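Local coordinates for protein beta-lactamase (PDB 6N36) that probably hydrolyses the beta-lactam ring of antibiotics as a metallo-beta-lactamase, using the two zinc ions bound in its active site, at residues Ser17-Pro22 against Asp59-Ala64; Asn28-Gly33 against Lys67-Lys72. One frame throughout, in Å; residues are numbered along the deposited sequence. Where two conformers were deposited one is given.

Contact 1: Ser17-Pro22 against Asp59-Ala64; sequences SADYQP and DTLIKA
The carboxylate oxygen OD1 of D19 lies between polar and apolar neighbours, with a methyl group of L61 on the side of helix 58-69. Its polar partners are the side chain of H65, one turn further along that helix, which hydrogen-bonds to it through NE2, and the backbone of the next residue in the loop. The latter bond, from Y20 N to D19 OD1, is 2.9 Å long but weak, because its N-H...O angle is only 127°. D19 carries CG anti to the backbone N (chi1 -158°), and a second torsion near zero (3°) keeps OD1 on the same side as CA, folded back over the Y20 amide.

L61 contributes about half of the 111 Å² buried between the segments. Its CB is directed at the loop, and CD1 comes to 3.7 Å from D19 OD1, the side chains meeting at a slant. CD1 also lies 4.5 Å from the backbone O of S17, a looser approach. Both L61 and S17 were modelled in two conformers, so the exact methyl contacts are doubtful.

Helix 58-69 is the connection between the parallel strands 48-51 and 76-80, a beta-alpha-beta unit of the alpha-beta/beta-alpha sandwich of metallo-beta-lactamases. The loop 17-22 runs past the face that carries L61 and H65, on its way to strand 23-26. Y20 sends its ring away from the helix, where its OH is hydrogen-bonded to H236 and its ring meets that of H233. The helix itself is held by ordinary i to i+4 bonds, such as K63 N to D59 O at 3.0 Å.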
loop_
_atom_site.group_PDB
_atom_site.type_symbol
_atom_site.label_atom_id
_atom_site.label_comp_id
_atom_site.label_asym_id
_atom_site.label_seq_id
_atom_site.Cartn_x
_atom_site.Cartn_y
_atom_site.Cartn_z
ATOM N N SER A 17 -10.374 -8.162 7.802
ATOM C CA SER A 17 -11.418 -7.378 8.507
ATOM C C SER A 17 -11.177 -7.413 10.023
ATOM O O SER A 17 -11.857 -6.657 10.735
ATOM C CB SER A 17 -12.790 -7.899 8.119
ATOM O OG SER A 17 -13.107 -7.456 6.801
ATOM N N ALA A 18 -10.277 -8.281 10.498
ATOM C CA ALA A 18 -10.018 -8.497 11.948
ATOM C C ALA A 18 -9.417 -7.220 12.547
ATOM O O ALA A 18 -8.463 -6.667 11.993
ATOM C CB ALA A 18 -9.101 -9.666 12.192
ATOM N N ASP A 19 -9.909 -6.805 13.695
ATOM C CA ASP A 19 -9.407 -5.573 14.338
ATOM C C ASP A 19 -7.983 -5.812 14.826
ATOM O O ASP A 19 -7.546 -6.959 15.056
ATOM C CB ASP A 19 -10.352 -5.117 15.444
ATOM C CG ASP A 19 -10.245 -3.655 15.824
ATOM O OD1 ASP A 19 -9.446 -2.898 15.197
ATOM O OD2 ASP A 19 -10.932 -3.289 16.763
ATOM N N TYR A 20 -7.231 -4.725 14.891
ATOM C CA TYR A 20 -5.866 -4.710 15.428
ATOM C C TYR A 20 -5.664 -3.361 16.119
ATOM O O TYR A 20 -6.054 -2.347 15.512
ATOM C CB TYR A 20 -4.881 -5.000 14.293
ATOM C CG TYR A 20 -3.502 -5.286 14.812
ATOM C CD1 TYR A 20 -3.193 -6.535 15.321
ATOM C CD2 TYR A 20 -2.521 -4.315 14.862
ATOM C CE1 TYR A 20 -1.942 -6.810 15.839
ATOM C CE2 TYR A 20 -1.260 -4.569 15.366
ATOM C CZ TYR A 20 -0.962 -5.831 15.856
ATOM O OH TYR A 20 0.237 -6.143 16.421
ATOM N N GLN A 21 -4.974 -3.364 17.254
ATOM C CA GLN A 21 -4.685 -2.160 18.071
ATOM C C GLN A 21 -3.783 -1.242 17.249
ATOM O O GLN A 21 -2.680 -1.630 16.916
ATOM C CB GLN A 21 -3.989 -2.599 19.371
ATOM C CG GLN A 21 -3.736 -1.477 20.366
ATOM C CD GLN A 21 -3.234 -1.898 21.738
ATOM O OE1 GLN A 21 -2.521 -1.155 22.401
ATOM N NE2 GLN A 21 -3.567 -3.101 22.182
ATOM N N PRO A 22 -4.186 -0.002 16.938
ATOM C CA PRO A 22 -3.281 0.870 16.200
ATOM C C PRO A 22 -2.088 1.251 17.079
ATOM O O PRO A 22 -2.126 1.251 18.307
ATOM C CB PRO A 22 -4.135 2.089 15.868
ATOM C CG PRO A 22 -5.170 2.110 16.951
ATOM C CD PRO A 22 -5.455 0.651 17.249
ATOM N N ASP A 59 -13.483 2.168 6.255
ATOM C CA ASP A 59 -13.523 3.608 6.660
ATOM C C ASP A 59 -13.937 3.705 8.128
ATOM O O ASP A 59 -13.378 4.579 8.872
ATOM C CB ASP A 59 -14.393 4.415 5.702
ATOM C CG ASP A 59 -15.813 3.875 5.530
ATOM O OD1 ASP A 59 -15.961 2.701 5.144
ATOM O OD2 ASP A 59 -16.783 4.668 5.737
ATOM N N THR A 60 -14.862 2.870 8.589
ATOM C CA THR A 60 -15.291 2.885 9.998
ATOM C C THR A 60 -14.100 2.592 10.917
ATOM O O THR A 60 -13.948 3.308 11.973
ATOM C CB THR A 60 -16.426 1.879 10.230
ATOM O OG1 THR A 60 -17.495 2.347 9.402
ATOM C CG2 THR A 60 -16.856 1.830 11.675
ATOM N N LEU A 61 -13.297 1.563 10.598
ATOM C CA LEU A 61 -12.135 1.137 11.414
ATOM C C LEU A 61 -11.049 2.202 11.369
ATOM O O LEU A 61 -10.418 2.451 12.415
ATOM C CB LEU A 61 -11.579 -0.203 10.916
ATOM C CG LEU A 61 -12.027 -1.460 11.670
ATOM C CD1 LEU A 61 -10.842 -2.409 11.808
ATOM C CD2 LEU A 61 -12.619 -1.162 13.034
ATOM N N ILE A 62 -10.848 2.794 10.212
ATOM C CA ILE A 62 -9.824 3.872 10.059
ATOM C C ILE A 62 -10.207 5.041 10.978
ATOM O O ILE A 62 -9.336 5.484 11.751
ATOM C CB ILE A 62 -9.709 4.328 8.604
ATOM C CG1 ILE A 62 -9.079 3.210 7.775
ATOM C CG2 ILE A 62 -8.924 5.639 8.438
ATOM C CD1 ILE A 62 -9.279 3.395 6.288
ATOM N N LYS A 63 -11.462 5.455 10.949
ATOM C CA LYS A 63 -11.945 6.590 11.806
ATOM C C LYS A 63 -11.726 6.229 13.286
ATOM O O LYS A 63 -11.191 7.070 14.095
ATOM C CB LYS A 63 -13.383 6.935 11.389
ATOM C CG LYS A 63 -13.980 8.130 12.110
ATOM C CD LYS A 63 -15.409 8.404 11.640
ATOM C CE LYS A 63 -15.985 9.654 12.275
ATOM N NZ LYS A 63 -15.220 10.062 13.475
ATOM N N ALA A 64 -12.106 5.019 13.704
ATOM C CA ALA A 64 -12.003 4.565 15.103
ATOM C C ALA A 64 -10.553 4.474 15.534
ATOM O O ALA A 64 -10.233 4.820 16.700
ATOM C CB ALA A 64 -12.696 3.234 15.286
#

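Contact 2: Asn28-Gly33 against Lys67-Lys72; sequences NLYYIG and KTLGFK
Two aromatic rings, those of Y30 and F71, form an edge-to-face pair, with centroids 5.1 Å apart and planes inclined at 65°. The edge of F71 is turned toward one face of Y30. CE2 lies above that face, displaced toward its rim, and is 3.7 Å from Y30 CZ. The next atom of the same edge, CZ of F71, stands 3.6 Å from Y30 OH, which lies close to the plane of the phenylalanine ring. F71 makes a further edge-to-face contact with H48, so the pair belongs to a small aromatic group.

Strand 29-31 lies in the seven-stranded mixed sheet between strands 23-26 and 40-42, and the end of helix 58-69 rests against it. The helix stops in a Schellman motif. G70 takes a positive phi of 93°, and its N bonds back to K67 O at 2.9 Å, after which the chain turns and brings F71 onto the strand.

Apolar packing by L69 makes up the rest of the contact. L69, in the last turn, reaches out with CD1, which lies 3.8 Å from Y30 CD2 and is near Y30 CB as well. It comes in obliquely to the ring while the two side chains run past each other in opposite directions. The same methyl meets I32 CG2 at 3.5 Å. In I32, CG1 sits between the backbone N and the carbonyl carbon (chi1 60°), which leaves CG2 anti to the carbonyl carbon and directed at the leucine. I32 also packs on I62 and M66 of the preceding turns of the helix.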
loop_
_atom_site.group_PDB
_atom_site.type_symbol
_atom_site.label_atom_id
_atom_site.label_comp_id
_atom_site.label_asym_id
_atom_site.label_seq_id
_atom_site.Cartn_x
_atom_site.Cartn_y
_atom_site.Cartn_z
ATOM N N ASN A 28 6.203 10.149 13.278
ATOM C CA ASN A 28 4.821 10.551 12.927
ATOM C C ASN A 28 4.143 9.531 12.005
ATOM O O ASN A 28 3.160 9.899 11.338
ATOM C CB ASN A 28 4.807 11.964 12.354
ATOM C CG ASN A 28 5.660 12.142 11.116
ATOM O OD1 ASN A 28 6.780 11.602 11.003
ATOM N ND2 ASN A 28 5.166 12.918 10.184
ATOM N N LEU A 29 4.677 8.330 11.893
ATOM C CA LEU A 29 4.068 7.246 11.084
ATOM C C LEU A 29 3.406 6.232 12.003
ATOM O O LEU A 29 4.057 5.708 12.946
ATOM C CB LEU A 29 5.158 6.565 10.264
ATOM C CG LEU A 29 4.721 5.288 9.569
ATOM C CD1 LEU A 29 3.683 5.536 8.486
ATOM C CD2 LEU A 29 5.918 4.544 8.991
ATOM N N TYR A 30 2.139 6.007 11.779
ATOM C CA TYR A 30 1.288 5.138 12.610
ATOM C C TYR A 30 0.703 4.031 11.721
ATOM O O TYR A 30 0.337 4.243 10.537
ATOM C CB TYR A 30 0.136 5.921 13.235
ATOM C CG TYR A 30 0.593 7.018 14.154
ATOM C CD1 TYR A 30 0.978 8.253 13.642
ATOM C CD2 TYR A 30 0.680 6.833 15.521
ATOM C CE1 TYR A 30 1.461 9.262 14.453
ATOM C CE2 TYR A 30 1.114 7.868 16.352
ATOM C CZ TYR A 30 1.543 9.074 15.809
ATOM O OH TYR A 30 1.974 10.133 16.598
ATOM N N TYR A 31 0.509 2.887 12.360
ATOM C CA TYR A 31 -0.222 1.732 11.810
ATOM C C TYR A 31 -1.678 1.852 12.253
ATOM O O TYR A 31 -1.943 1.920 13.453
ATOM C CB TYR A 31 0.340 0.401 12.297
ATOM C CG TYR A 31 -0.277 -0.795 11.599
ATOM C CD1 TYR A 31 0.244 -1.265 10.402
ATOM C CD2 TYR A 31 -1.424 -1.430 12.090
ATOM C CE1 TYR A 31 -0.319 -2.326 9.744
ATOM C CE2 TYR A 31 -1.985 -2.508 11.429
ATOM C CZ TYR A 31 -1.405 -2.993 10.277
ATOM O OH TYR A 31 -1.944 -4.033 9.575
ATOM N N ILE A 32 -2.628 1.915 11.341
ATOM C CA ILE A 32 -4.079 2.001 11.658
ATOM C C ILE A 32 -4.878 0.940 10.880
ATOM O O ILE A 32 -6.087 1.088 10.734
ATOM C CB ILE A 32 -4.627 3.417 11.416
ATOM C CG1 ILE A 32 -4.482 3.911 9.964
ATOM C CG2 ILE A 32 -3.986 4.368 12.406
ATOM C CD1 ILE A 32 -5.310 5.139 9.696
ATOM N N GLY A 33 -4.207 -0.096 10.418
ATOM C CA GLY A 33 -4.823 -1.127 9.590
ATOM C C GLY A 33 -5.480 -2.217 10.399
ATOM O O GLY A 33 -5.723 -2.068 11.583
ATOM N N LYS A 67 -9.155 7.885 16.127
ATOM C CA LYS A 67 -9.677 8.446 17.392
ATOM C C LYS A 67 -8.846 7.856 18.540
ATOM O O LYS A 67 -8.421 8.613 19.465
ATOM C CB LYS A 67 -11.167 8.130 17.531
ATOM C CG LYS A 67 -11.806 8.658 18.807
ATOM C CD LYS A 67 -13.230 8.157 19.048
ATOM C CE LYS A 67 -13.597 8.179 20.523
ATOM N NZ LYS A 67 -14.853 7.451 20.854
ATOM N N THR A 68 -8.636 6.527 18.563
ATOM C CA THR A 68 -7.828 5.865 19.618
ATOM C C THR A 68 -6.456 6.540 19.768
ATOM O O THR A 68 -5.988 6.678 20.904
ATOM C CB THR A 68 -7.650 4.364 19.353
ATOM O OG1 THR A 68 -8.970 3.824 19.468
ATOM C CG2 THR A 68 -6.646 3.717 20.273
ATOM N N LEU A 69 -5.811 6.929 18.655
ATOM C CA LEU A 69 -4.483 7.577 18.645
ATOM C C LEU A 69 -4.569 9.084 18.972
ATOM O O LEU A 69 -3.460 9.665 19.161
ATOM C CB LEU A 69 -3.844 7.400 17.272
ATOM C CG LEU A 69 -3.499 5.949 16.892
ATOM C CD1 LEU A 69 -3.005 5.917 15.440
ATOM C CD2 LEU A 69 -2.488 5.376 17.844
ATOM N N GLY A 70 -5.760 9.682 18.928
ATOM C CA GLY A 70 -6.019 11.095 19.230
ATOM C C GLY A 70 -5.984 11.984 18.002
ATOM O O GLY A 70 -5.849 13.228 18.168
ATOM N N PHE A 71 -6.230 11.421 16.811
ATOM C CA PHE A 71 -6.275 12.222 15.566
ATOM C C PHE A 71 -7.690 12.196 14.992
ATOM O O PHE A 71 -8.471 11.216 15.236
ATOM C CB PHE A 71 -5.302 11.687 14.529
ATOM C CG PHE A 71 -3.877 11.633 15.027
ATOM C CD1 PHE A 71 -3.203 12.829 15.247
ATOM C CD2 PHE A 71 -3.235 10.441 15.291
ATOM C CE1 PHE A 71 -1.895 12.829 15.709
ATOM C CE2 PHE A 71 -1.932 10.437 15.782
ATOM C CZ PHE A 71 -1.274 11.634 15.972
ATOM N N LYS A 72 -8.019 13.235 14.262
ATOM C CA LYS A 72 -9.331 13.381 13.603
ATOM C C LYS A 72 -9.255 12.892 12.160
ATOM O O LYS A 72 -8.442 13.379 11.373
ATOM C CB LYS A 72 -9.820 14.827 13.650
ATOM C CG LYS A 72 -10.361 15.266 14.998
ATOM C CD LYS A 72 -11.340 16.439 14.944
ATOM C CE LYS A 72 -11.166 17.360 13.760
ATOM N NZ LYS A 72 -11.296 18.784 14.164
#

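Overall arrangement
Both contacts use helix 58-69, contact 1 near its start and contact 2 at its end, with centres 10 Å apart. P22 joins them: its CB lies 3.3 Å from Y31 O and its CG 4.0 Å from T68 CG2. On the helix side, I62 CG2 packs on I32 CD1 at 3.9 Å. H65 ties the two together through its two ring nitrogens, NE2 to D19 OD1 and ND1 to the I32 carbonyl, two acceptors that are consistent with a doubly protonated imidazole. On the contact 1 side the S17 side chain is about 13 Å from a zinc ion; neither contact supplies a zinc ligand.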